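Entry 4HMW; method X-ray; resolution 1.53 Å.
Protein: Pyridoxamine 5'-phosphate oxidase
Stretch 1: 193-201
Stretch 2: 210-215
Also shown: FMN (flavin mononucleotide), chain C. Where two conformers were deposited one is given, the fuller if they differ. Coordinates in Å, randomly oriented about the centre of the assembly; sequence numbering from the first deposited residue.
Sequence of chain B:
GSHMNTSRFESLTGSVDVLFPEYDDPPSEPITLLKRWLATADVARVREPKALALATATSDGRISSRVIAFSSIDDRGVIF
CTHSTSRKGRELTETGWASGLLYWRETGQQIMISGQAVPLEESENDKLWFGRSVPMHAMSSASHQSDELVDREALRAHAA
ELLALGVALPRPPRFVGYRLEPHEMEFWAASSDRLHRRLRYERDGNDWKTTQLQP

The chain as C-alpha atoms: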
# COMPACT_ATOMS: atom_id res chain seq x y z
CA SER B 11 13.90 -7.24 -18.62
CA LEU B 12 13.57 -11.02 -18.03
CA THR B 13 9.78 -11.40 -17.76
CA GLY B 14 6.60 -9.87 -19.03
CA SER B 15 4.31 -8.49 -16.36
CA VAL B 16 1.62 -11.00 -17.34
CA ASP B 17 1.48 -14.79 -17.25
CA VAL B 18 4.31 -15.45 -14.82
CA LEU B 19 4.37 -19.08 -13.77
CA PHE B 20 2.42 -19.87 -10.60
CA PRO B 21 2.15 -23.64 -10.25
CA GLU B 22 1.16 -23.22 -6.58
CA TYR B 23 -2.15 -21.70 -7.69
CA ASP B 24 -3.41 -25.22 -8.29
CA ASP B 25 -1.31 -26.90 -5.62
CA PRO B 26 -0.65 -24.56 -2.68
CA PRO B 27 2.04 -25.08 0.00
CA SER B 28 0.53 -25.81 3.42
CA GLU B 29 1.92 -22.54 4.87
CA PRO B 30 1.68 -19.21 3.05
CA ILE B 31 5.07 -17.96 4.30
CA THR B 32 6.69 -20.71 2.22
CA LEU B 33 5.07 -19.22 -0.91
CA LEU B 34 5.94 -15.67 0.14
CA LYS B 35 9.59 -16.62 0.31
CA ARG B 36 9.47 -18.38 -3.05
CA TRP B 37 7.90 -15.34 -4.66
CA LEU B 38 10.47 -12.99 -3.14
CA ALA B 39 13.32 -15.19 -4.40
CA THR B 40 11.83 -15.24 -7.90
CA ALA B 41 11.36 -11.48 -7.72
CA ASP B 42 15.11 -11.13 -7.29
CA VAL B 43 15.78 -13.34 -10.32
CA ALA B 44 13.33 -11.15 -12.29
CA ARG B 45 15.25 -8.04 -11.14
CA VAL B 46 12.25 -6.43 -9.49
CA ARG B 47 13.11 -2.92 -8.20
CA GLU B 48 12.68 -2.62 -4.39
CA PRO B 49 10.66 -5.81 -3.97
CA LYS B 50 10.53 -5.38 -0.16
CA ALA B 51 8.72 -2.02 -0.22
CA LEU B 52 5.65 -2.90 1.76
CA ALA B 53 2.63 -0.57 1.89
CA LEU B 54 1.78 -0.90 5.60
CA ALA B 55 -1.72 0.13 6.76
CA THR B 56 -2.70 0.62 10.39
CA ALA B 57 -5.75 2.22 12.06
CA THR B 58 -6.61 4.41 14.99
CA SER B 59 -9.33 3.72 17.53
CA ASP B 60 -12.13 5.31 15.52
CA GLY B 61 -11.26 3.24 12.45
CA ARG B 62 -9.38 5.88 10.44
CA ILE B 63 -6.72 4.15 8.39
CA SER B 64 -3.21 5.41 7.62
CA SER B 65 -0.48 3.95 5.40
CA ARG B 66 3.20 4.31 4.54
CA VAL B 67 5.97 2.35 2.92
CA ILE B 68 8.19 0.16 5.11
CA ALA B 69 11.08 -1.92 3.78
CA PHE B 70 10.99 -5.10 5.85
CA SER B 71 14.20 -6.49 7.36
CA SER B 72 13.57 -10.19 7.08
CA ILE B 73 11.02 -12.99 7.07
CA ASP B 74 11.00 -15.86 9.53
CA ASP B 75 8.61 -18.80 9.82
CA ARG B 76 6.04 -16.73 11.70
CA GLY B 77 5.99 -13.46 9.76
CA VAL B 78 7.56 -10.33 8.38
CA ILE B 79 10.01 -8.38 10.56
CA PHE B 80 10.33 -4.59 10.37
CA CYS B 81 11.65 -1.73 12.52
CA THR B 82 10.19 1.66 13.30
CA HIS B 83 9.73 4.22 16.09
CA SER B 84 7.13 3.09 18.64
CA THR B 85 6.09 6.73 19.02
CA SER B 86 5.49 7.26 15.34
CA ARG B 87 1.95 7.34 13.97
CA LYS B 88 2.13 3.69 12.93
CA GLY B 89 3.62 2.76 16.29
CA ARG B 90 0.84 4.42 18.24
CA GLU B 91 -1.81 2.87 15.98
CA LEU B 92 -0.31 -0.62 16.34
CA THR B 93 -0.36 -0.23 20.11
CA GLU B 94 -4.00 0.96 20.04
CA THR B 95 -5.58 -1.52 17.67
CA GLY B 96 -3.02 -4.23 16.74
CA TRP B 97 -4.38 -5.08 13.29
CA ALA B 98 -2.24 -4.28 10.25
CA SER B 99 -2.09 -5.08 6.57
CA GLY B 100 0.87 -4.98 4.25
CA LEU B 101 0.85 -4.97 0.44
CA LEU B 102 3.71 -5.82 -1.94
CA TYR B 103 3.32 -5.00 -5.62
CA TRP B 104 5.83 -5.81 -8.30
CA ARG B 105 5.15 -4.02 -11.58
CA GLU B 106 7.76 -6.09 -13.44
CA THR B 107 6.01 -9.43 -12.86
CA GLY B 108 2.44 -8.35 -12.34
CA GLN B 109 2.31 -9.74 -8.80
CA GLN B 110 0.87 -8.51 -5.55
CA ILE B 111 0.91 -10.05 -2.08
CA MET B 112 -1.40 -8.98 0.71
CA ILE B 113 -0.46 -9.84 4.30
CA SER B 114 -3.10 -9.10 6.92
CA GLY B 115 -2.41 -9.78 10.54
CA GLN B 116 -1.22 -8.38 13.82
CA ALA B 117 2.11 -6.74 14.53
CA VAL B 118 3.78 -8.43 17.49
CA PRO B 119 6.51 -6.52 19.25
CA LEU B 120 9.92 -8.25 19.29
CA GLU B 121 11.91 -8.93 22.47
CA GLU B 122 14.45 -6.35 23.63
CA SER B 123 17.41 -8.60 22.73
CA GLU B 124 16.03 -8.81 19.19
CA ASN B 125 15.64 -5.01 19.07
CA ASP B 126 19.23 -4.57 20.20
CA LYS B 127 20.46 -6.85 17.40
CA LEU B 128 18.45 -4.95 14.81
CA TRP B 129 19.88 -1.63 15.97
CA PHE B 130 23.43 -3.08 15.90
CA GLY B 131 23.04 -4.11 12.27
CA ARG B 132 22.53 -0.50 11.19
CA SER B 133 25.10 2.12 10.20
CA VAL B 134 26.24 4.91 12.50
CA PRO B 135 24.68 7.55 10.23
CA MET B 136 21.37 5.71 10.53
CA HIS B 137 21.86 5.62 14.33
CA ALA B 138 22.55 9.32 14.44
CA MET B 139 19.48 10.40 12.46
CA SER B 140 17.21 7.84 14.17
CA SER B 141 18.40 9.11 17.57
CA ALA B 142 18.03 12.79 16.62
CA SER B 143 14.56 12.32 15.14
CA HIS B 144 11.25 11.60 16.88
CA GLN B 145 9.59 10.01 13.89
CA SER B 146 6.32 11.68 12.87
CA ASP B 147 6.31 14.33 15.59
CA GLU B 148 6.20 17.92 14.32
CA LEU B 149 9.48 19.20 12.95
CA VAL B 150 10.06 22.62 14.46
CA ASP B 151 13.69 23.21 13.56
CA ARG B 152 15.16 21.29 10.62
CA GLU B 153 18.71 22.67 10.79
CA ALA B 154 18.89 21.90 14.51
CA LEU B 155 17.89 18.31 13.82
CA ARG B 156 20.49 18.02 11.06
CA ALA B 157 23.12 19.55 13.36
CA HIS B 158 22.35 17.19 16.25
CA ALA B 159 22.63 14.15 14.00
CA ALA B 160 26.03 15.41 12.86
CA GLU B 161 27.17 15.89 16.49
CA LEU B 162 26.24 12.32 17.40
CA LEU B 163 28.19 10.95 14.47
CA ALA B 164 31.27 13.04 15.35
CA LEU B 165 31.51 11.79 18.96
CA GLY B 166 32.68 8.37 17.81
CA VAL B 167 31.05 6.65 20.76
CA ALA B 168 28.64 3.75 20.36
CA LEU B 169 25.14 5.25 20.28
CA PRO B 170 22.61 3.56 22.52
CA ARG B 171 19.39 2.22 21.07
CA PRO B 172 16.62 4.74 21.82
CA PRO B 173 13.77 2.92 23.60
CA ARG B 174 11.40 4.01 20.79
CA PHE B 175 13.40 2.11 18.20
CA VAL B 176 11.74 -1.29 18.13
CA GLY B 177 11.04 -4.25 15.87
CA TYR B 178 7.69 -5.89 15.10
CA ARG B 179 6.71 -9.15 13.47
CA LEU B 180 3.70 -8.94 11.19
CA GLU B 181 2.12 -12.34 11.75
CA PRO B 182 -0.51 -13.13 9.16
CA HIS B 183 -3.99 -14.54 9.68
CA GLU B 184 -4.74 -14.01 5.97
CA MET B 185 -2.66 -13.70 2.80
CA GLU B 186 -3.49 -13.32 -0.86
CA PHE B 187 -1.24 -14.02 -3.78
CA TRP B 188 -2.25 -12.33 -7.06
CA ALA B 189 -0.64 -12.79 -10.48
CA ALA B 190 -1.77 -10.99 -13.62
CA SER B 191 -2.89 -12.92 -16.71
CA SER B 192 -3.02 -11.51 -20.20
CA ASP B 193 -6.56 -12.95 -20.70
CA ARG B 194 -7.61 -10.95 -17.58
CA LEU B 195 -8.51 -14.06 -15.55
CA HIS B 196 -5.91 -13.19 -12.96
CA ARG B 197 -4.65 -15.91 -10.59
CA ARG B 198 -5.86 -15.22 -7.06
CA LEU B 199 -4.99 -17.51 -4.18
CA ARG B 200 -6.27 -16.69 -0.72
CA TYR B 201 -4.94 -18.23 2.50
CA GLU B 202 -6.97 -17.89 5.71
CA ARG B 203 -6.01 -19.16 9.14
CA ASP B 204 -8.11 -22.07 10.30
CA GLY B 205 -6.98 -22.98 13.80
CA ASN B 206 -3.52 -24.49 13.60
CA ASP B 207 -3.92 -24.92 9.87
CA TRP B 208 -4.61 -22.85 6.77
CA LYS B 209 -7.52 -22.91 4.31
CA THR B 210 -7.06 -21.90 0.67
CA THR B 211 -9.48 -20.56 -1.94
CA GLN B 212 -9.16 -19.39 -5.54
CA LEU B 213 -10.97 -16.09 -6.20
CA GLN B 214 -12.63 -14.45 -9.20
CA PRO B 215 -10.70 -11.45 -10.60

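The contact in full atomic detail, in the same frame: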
# COMPACT_ATOMS: atom_id res chain seq x y z
N ASP B 193 -5.14 -12.78 -20.34
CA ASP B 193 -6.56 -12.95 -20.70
C ASP B 193 -7.49 -12.35 -19.63
O ASP B 193 -8.69 -12.52 -19.70
CB ASP B 193 -6.93 -14.45 -21.01
CG ASP B 193 -6.78 -15.40 -19.80
OD1 ASP B 193 -6.56 -14.94 -18.66
OD2 ASP B 193 -6.85 -16.64 -20.02
N ARG B 194 -6.89 -11.66 -18.65
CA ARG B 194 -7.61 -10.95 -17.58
C ARG B 194 -8.19 -11.85 -16.49
O ARG B 194 -8.77 -11.36 -15.52
CB ARG B 194 -8.72 -10.03 -18.15
CG ARG B 194 -8.19 -8.85 -18.99
CD ARG B 194 -9.29 -7.94 -19.47
NE ARG B 194 -8.77 -6.93 -20.39
CZ ARG B 194 -8.51 -5.67 -20.06
NH1 ARG B 194 -8.71 -5.22 -18.83
NH2 ARG B 194 -8.05 -4.84 -20.99
N LEU B 195 -8.05 -13.17 -16.62
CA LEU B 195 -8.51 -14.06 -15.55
C LEU B 195 -7.33 -14.22 -14.60
O LEU B 195 -6.60 -15.24 -14.60
CB LEU B 195 -9.03 -15.40 -16.08
CG LEU B 195 -10.13 -15.99 -15.19
CD1 LEU B 195 -10.79 -17.20 -15.79
CD2 LEU B 195 -9.63 -16.30 -13.80
N HIS B 196 -7.10 -13.19 -13.80
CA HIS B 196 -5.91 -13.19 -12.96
C HIS B 196 -5.95 -14.34 -11.96
O HIS B 196 -7.03 -14.75 -11.54
CB HIS B 196 -5.84 -11.85 -12.22
CG HIS B 196 -5.94 -10.68 -13.12
ND1 HIS B 196 -5.12 -10.54 -14.22
CD2 HIS B 196 -6.76 -9.61 -13.13
CE1 HIS B 196 -5.41 -9.41 -14.85
NE2 HIS B 196 -6.41 -8.83 -14.21
N ARG B 197 -4.77 -14.83 -11.57
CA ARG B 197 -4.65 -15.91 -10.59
C ARG B 197 -4.69 -15.31 -9.22
O ARG B 197 -3.86 -14.48 -8.89
CB ARG B 197 -3.30 -16.64 -10.75
CG ARG B 197 -3.22 -17.62 -11.86
CD ARG B 197 -3.06 -17.02 -13.24
NE ARG B 197 -1.94 -16.08 -13.44
CZ ARG B 197 -0.69 -16.40 -13.73
NH1 ARG B 197 -0.28 -17.65 -13.77
NH2 ARG B 197 0.17 -15.42 -13.94
N ARG B 198 -5.65 -15.75 -8.41
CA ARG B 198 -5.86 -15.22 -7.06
C ARG B 198 -5.97 -16.36 -6.09
O ARG B 198 -6.88 -17.17 -6.20
CB ARG B 198 -7.15 -14.40 -6.99
CG ARG B 198 -7.19 -13.18 -7.93
CD ARG B 198 -8.41 -12.33 -7.60
NE ARG B 198 -8.31 -11.76 -6.26
CZ ARG B 198 -9.28 -11.07 -5.64
NH1 ARG B 198 -10.44 -10.87 -6.24
NH2 ARG B 198 -9.06 -10.59 -4.41
N LEU B 199 -5.02 -16.45 -5.17
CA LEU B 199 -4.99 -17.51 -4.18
C LEU B 199 -5.03 -16.89 -2.81
O LEU B 199 -4.11 -16.16 -2.40
CB LEU B 199 -3.69 -18.33 -4.33
CG LEU B 199 -3.51 -19.48 -3.34
CD1 LEU B 199 -4.53 -20.60 -3.56
CD2 LEU B 199 -2.09 -20.03 -3.47
N ARG B 200 -6.08 -17.19 -2.08
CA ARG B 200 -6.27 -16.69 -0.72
C ARG B 200 -6.00 -17.77 0.32
O ARG B 200 -6.48 -18.89 0.19
CB ARG B 200 -7.71 -16.17 -0.54
CG ARG B 200 -8.06 -15.88 0.91
CD ARG B 200 -9.52 -15.50 1.12
NE ARG B 200 -9.91 -14.25 0.51
CZ ARG B 200 -11.17 -13.93 0.22
NH1 ARG B 200 -12.17 -14.80 0.43
NH2 ARG B 200 -11.46 -12.74 -0.33
N TYR B 201 -5.16 -17.43 1.30
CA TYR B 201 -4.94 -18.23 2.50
C TYR B 201 -5.63 -17.59 3.70
O TYR B 201 -5.45 -16.40 3.95
CB TYR B 201 -3.48 -18.29 2.88
CG TYR B 201 -2.61 -19.25 2.09
CD1 TYR B 201 -2.15 -18.92 0.81
CD2 TYR B 201 -2.22 -20.48 2.62
CE1 TYR B 201 -1.33 -19.78 0.10
CE2 TYR B 201 -1.42 -21.36 1.91
CZ TYR B 201 -0.97 -20.99 0.65
OH TYR B 201 -0.14 -21.80 -0.07
N THR B 210 -7.26 -22.64 1.89
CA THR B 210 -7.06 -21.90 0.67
C THR B 210 -8.30 -21.87 -0.23
O THR B 210 -9.12 -22.80 -0.25
CB THR B 210 -5.85 -22.40 -0.16
OG1 THR B 210 -6.05 -23.76 -0.53
CG2 THR B 210 -4.53 -22.28 0.61
N THR B 211 -8.41 -20.77 -0.97
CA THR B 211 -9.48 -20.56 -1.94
C THR B 211 -8.93 -19.85 -3.16
O THR B 211 -8.08 -18.98 -3.02
CB THR B 211 -10.59 -19.62 -1.34
OG1 THR B 211 -10.80 -19.90 0.05
CG2 THR B 211 -11.90 -19.73 -2.11
N GLN B 212 -9.44 -20.18 -4.35
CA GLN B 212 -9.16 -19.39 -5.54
C GLN B 212 -10.30 -18.38 -5.71
O GLN B 212 -11.44 -18.72 -5.48
CB GLN B 212 -9.06 -20.26 -6.79
CG GLN B 212 -7.90 -21.26 -6.75
CD GLN B 212 -7.87 -22.16 -7.98
OE1 GLN B 212 -8.91 -22.40 -8.60
NE2 GLN B 212 -6.69 -22.64 -8.34
N LEU B 213 -9.97 -17.16 -6.10
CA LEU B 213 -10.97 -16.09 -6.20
C LEU B 213 -11.16 -15.60 -7.63
O LEU B 213 -10.24 -15.63 -8.46
CB LEU B 213 -10.56 -14.87 -5.33
CG LEU B 213 -10.18 -15.18 -3.89
CD1 LEU B 213 -9.71 -13.90 -3.22
CD2 LEU B 213 -11.32 -15.80 -3.09
N GLN B 214 -12.36 -15.10 -7.91
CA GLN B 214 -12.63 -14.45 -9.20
C GLN B 214 -11.96 -13.07 -9.26
O GLN B 214 -11.85 -12.38 -8.26
CB GLN B 214 -14.13 -14.35 -9.44
CG GLN B 214 -14.83 -15.71 -9.54
CD GLN B 214 -16.32 -15.58 -9.78
OE1 GLN B 214 -16.75 -14.89 -10.70
NE2 GLN B 214 -17.11 -16.27 -8.97
N PRO B 215 -11.44 -12.70 -10.43
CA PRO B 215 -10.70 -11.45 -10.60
C PRO B 215 -11.54 -10.18 -10.61
O PRO B 215 -10.97 -9.09 -10.28
CB PRO B 215 -10.08 -11.61 -11.98
CG PRO B 215 -10.97 -12.55 -12.71
CD PRO B 215 -11.48 -13.50 -11.66
OXT PRO B 215 -12.76 -10.20 -10.95
N1 FMN C . -9.44 -3.79 -9.00
C2 FMN C . -10.55 -2.98 -9.09
O2 FMN C . -11.62 -3.35 -8.65
N3 FMN C . -10.44 -1.73 -9.64
C4 FMN C . -9.24 -1.30 -10.16
O4 FMN C . -9.18 -0.16 -10.66
C4A FMN C . -8.12 -2.12 -10.10
N5 FMN C . -6.92 -1.72 -10.64
C5A FMN C . -5.81 -2.57 -10.52
C6 FMN C . -4.60 -2.15 -11.03
C7 FMN C . -3.48 -2.95 -10.91
C7M FMN C . -2.20 -2.45 -11.48
C8 FMN C . -3.57 -4.19 -10.29
C8M FMN C . -2.37 -5.06 -10.13
C9 FMN C . -4.79 -4.61 -9.78
C9A FMN C . -5.92 -3.82 -9.92
N10 FMN C . -7.18 -4.23 -9.42
C10 FMN C . -8.25 -3.38 -9.52
C1' FMN C . -7.42 -5.54 -8.76
C2' FMN C . -7.30 -5.43 -7.24
O2' FMN C . -5.92 -5.33 -6.83
C3' FMN C . -7.94 -6.62 -6.52
O3' FMN C . -7.33 -7.80 -6.99
C4' FMN C . -9.47 -6.64 -6.71
O4' FMN C . -9.95 -5.32 -6.84
C5' FMN C . -10.16 -7.43 -5.60
O5' FMN C . -9.81 -6.91 -4.34
P FMN C . -10.62 -7.30 -3.02
O1P FMN C . -11.96 -6.59 -3.06
O2P FMN C . -10.83 -8.82 -3.04
O3P FMN C . -9.80 -6.80 -1.89
O HOH W 1 -8.08 -16.69 -9.77
O HOH W 2 -12.44 -17.66 1.24

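Strand 197-201 runs antiparallel to strand 210-212, their directions 158° apart and their axes approaching to 4.7 Å. Arg-200 and Thr-211 form the hydrogen-bonded pair: Arg-200 N donates to Thr-211 O (2.8 Å) and Thr-211 N to Arg-200 O (2.9 Å). Leu-199 with Gln-212 and Tyr-201 with Thr-210 are the flanking non-hydrogen-bonded pairs. Leu-213 N to Arg-198 O (3.1 Å) carries the ladder onward, and the same carbonyl O of Arg-198 receives a CA-H...O contact from Gln-212 CA (3.2 Å). Beyond it, water 1 takes over the bridging, donating to His-196 O and Leu-213 O while accepting from Arg-198 N.

On one face of the sheet, Thr-210 CG2 sits over the Tyr-201 ring, 3.6 Å from the centroid, a CH-pi contact. On the other, water 2 links Arg-200 NH1 to Thr-211 OG1. Leu-213 points toward the first stretch, and its CD1 lies over a guanidinium face of both Arg-198 and Arg-200, 3.6 Å from each NH2. The Arg-198 guanidinium spends its polar edge elsewhere: NH1 donates to Gln-214 O (2.9 Å) and NH2 to FMN O2P (2.9 Å), tying the C-terminal segment to the cofactor phosphate. Pro-215 ends the chain against the preceding loop, its CD 4.0 Å from Leu-195 CD2 and its CB 4.0 Å from His-196 CD2.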